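Local coordinates for CEL44C (Paenibacillus polymyxa, PDB 2YIH), which hydrolyses xyloglucan and probably other beta-1,4-glucans as the glycoside hydrolase family 44 part of a larger, probably secreted enzyme, at residues Gly301-Glu304 and Thr305-Ala308. The protein carries 8 engineered substitutions. Numbering follows the deposited sequence.
With EDO (1,2-ethanediol), chain J.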
loop_
_atom_site.group_PDB
_atom_site.type_symbol
_atom_site.label_atom_id
_atom_site.label_comp_id
_atom_site.label_asym_id
_atom_site.label_seq_id
_atom_site.Cartn_x
_atom_site.Cartn_y
_atom_site.Cartn_z
ATOM N N GLY A 301 -0.537 15.533 17.042
ATOM C CA GLY A 301 -0.717 15.217 18.466
ATOM C C GLY A 301 0.386 15.797 19.341
ATOM O O GLY A 301 1.161 16.651 18.905
ATOM N N ASN A 302 0.452 15.336 20.581
ATOM C CA ASN A 302 1.410 15.857 21.554
ATOM C C ASN A 302 2.596 14.896 21.647
ATOM O O ASN A 302 2.766 14.034 20.785
ATOM C CB ASN A 302 0.718 16.010 22.916
ATOM C CG ASN A 302 -0.040 14.744 23.325
ATOM O OD1 ASN A 302 0.543 13.650 23.385
ATOM N ND2 ASN A 302 -1.362 14.873 23.520
ATOM N N ASP A 303 3.454 15.066 22.656
ATOM C CA ASP A 303 4.629 14.207 22.778
ATOM C C ASP A 303 4.269 12.734 22.876
ATOM O O ASP A 303 4.949 11.889 22.317
ATOM C CB ASP A 303 5.497 14.609 23.977
ATOM C CG ASP A 303 6.328 15.855 23.709
ATOM O OD1 ASP A 303 6.317 16.392 22.583
ATOM O OD2 ASP A 303 7.001 16.306 24.656
ATOM N N GLU A 304 3.188 12.418 23.572
ATOM C CA GLU A 304 2.826 11.022 23.723
ATOM C C GLU A 304 2.241 10.455 22.421
ATOM O O GLU A 304 2.464 9.287 22.103
ATOM C CB GLU A 304 1.869 10.843 24.899
ATOM C CG GLU A 304 2.509 11.272 26.258
ATOM C CD GLU A 304 3.801 10.505 26.580
ATOM O OE1 GLU A 304 3.791 9.259 26.509
ATOM O OE2 GLU A 304 4.832 11.157 26.860
ATOM N N THR A 305 1.570 11.302 21.651
ATOM C CA THR A 305 1.054 10.891 20.326
ATOM C C THR A 305 2.262 10.618 19.416
ATOM O O THR A 305 2.270 9.642 18.664
ATOM C CB THR A 305 0.180 11.980 19.643
ATOM O OG1 THR A 305 -0.730 12.566 20.591
ATOM C CG2 THR A 305 -0.628 11.375 18.468
ATOM N N LYS A 306 3.268 11.483 19.476
ATOM C CA LYS A 306 4.455 11.319 18.623
ATOM C C LYS A 306 5.222 10.048 19.012
ATOM O O LYS A 306 5.686 9.314 18.136
ATOM C CB LYS A 306 5.364 12.556 18.699
ATOM C CG LYS A 306 4.730 13.790 18.057
ATOM C CD LYS A 306 5.400 15.070 18.565
ATOM C CE LYS A 306 4.762 16.346 17.971
ATOM N NZ LYS A 306 5.601 17.550 18.372
ATOM N N LYS A 307 5.391 9.804 20.321
ATOM C CA LYS A 307 6.037 8.569 20.747
ATOM C C LYS A 307 5.261 7.334 20.269
ATOM O O LYS A 307 5.854 6.330 19.822
ATOM C CB LYS A 307 6.201 8.560 22.272
ATOM C CG LYS A 307 7.269 9.562 22.746
ATOM C CD LYS A 307 7.275 9.565 24.284
ATOM C CE LYS A 307 8.159 10.650 24.866
ATOM N NZ LYS A 307 8.089 10.516 26.354
ATOM N N ALA A 308 3.928 7.381 20.389
ATOM C CA ALA A 308 3.113 6.231 20.010
ATOM C C ALA A 308 3.200 6.027 18.503
ATOM O O ALA A 308 3.232 4.890 18.038
ATOM C CB ALA A 308 1.668 6.405 20.463
HETATM C C1 EDO J . 9.400 16.443 17.977
HETATM O O1 EDO J . 9.215 17.336 19.073
HETATM C C2 EDO J . 8.987 17.185 16.721
HETATM O O2 EDO J . 7.616 17.572 16.841
HETATM O O HOH W 1 4.425 17.679 21.193
#
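Asn302 and Thr305 grip each other reciprocally at the start of helix 303-311. Asn302 OD1 accepts from Thr305 N at 3.1 Å, the donor lying above the carbonyl plane, 36° out of it. The same oxygen takes a weak, bent bond from Glu304 N. In return, Thr305 OG1 accepts from Asn302 N at 3.0 Å. With OG1 beside its own backbone N (chi1 -44°), the hydroxyl faces back to the cap residue. Both side chains have further partners: Thr305 OG1 bonds to Gly291 O and Asn302 ND2 to Gly292 O, which ties the helix start to the end of strand 290-291 and the residue after it. An alanine in place of Asn302 would probably leave Thr305 N without its capping acceptor and Gly292 O without its amide donor.

Backbone bonds then continue the helix: Lys306 N to Asn302 O, Lys307 N to Asp303 O (2.9 Å) and Ala308 N to Glu304 O.

Two pairs of opposite charge lie along the first turn. Glu304 bends at chi2 (-58°) and runs alongside the extended Lys307; Glu304 OE2 and Lys307 NZ form a salt bridge at 3.4 Å, its hydrogen bond weak. Asp303 and Lys306 are linked through a water, 2.7 Å from Asp303 OD1 and 3.1 Å from Lys306 NZ. Lys306 NZ also donates to O2 of an ethanediol, probably from the crystallisation liquor, which Asp366 binds too.

The arrangement is a capping box, here opening a surface helix in the TIM-barrel domain, in the chain between barrel strands 280-285 and 353-359.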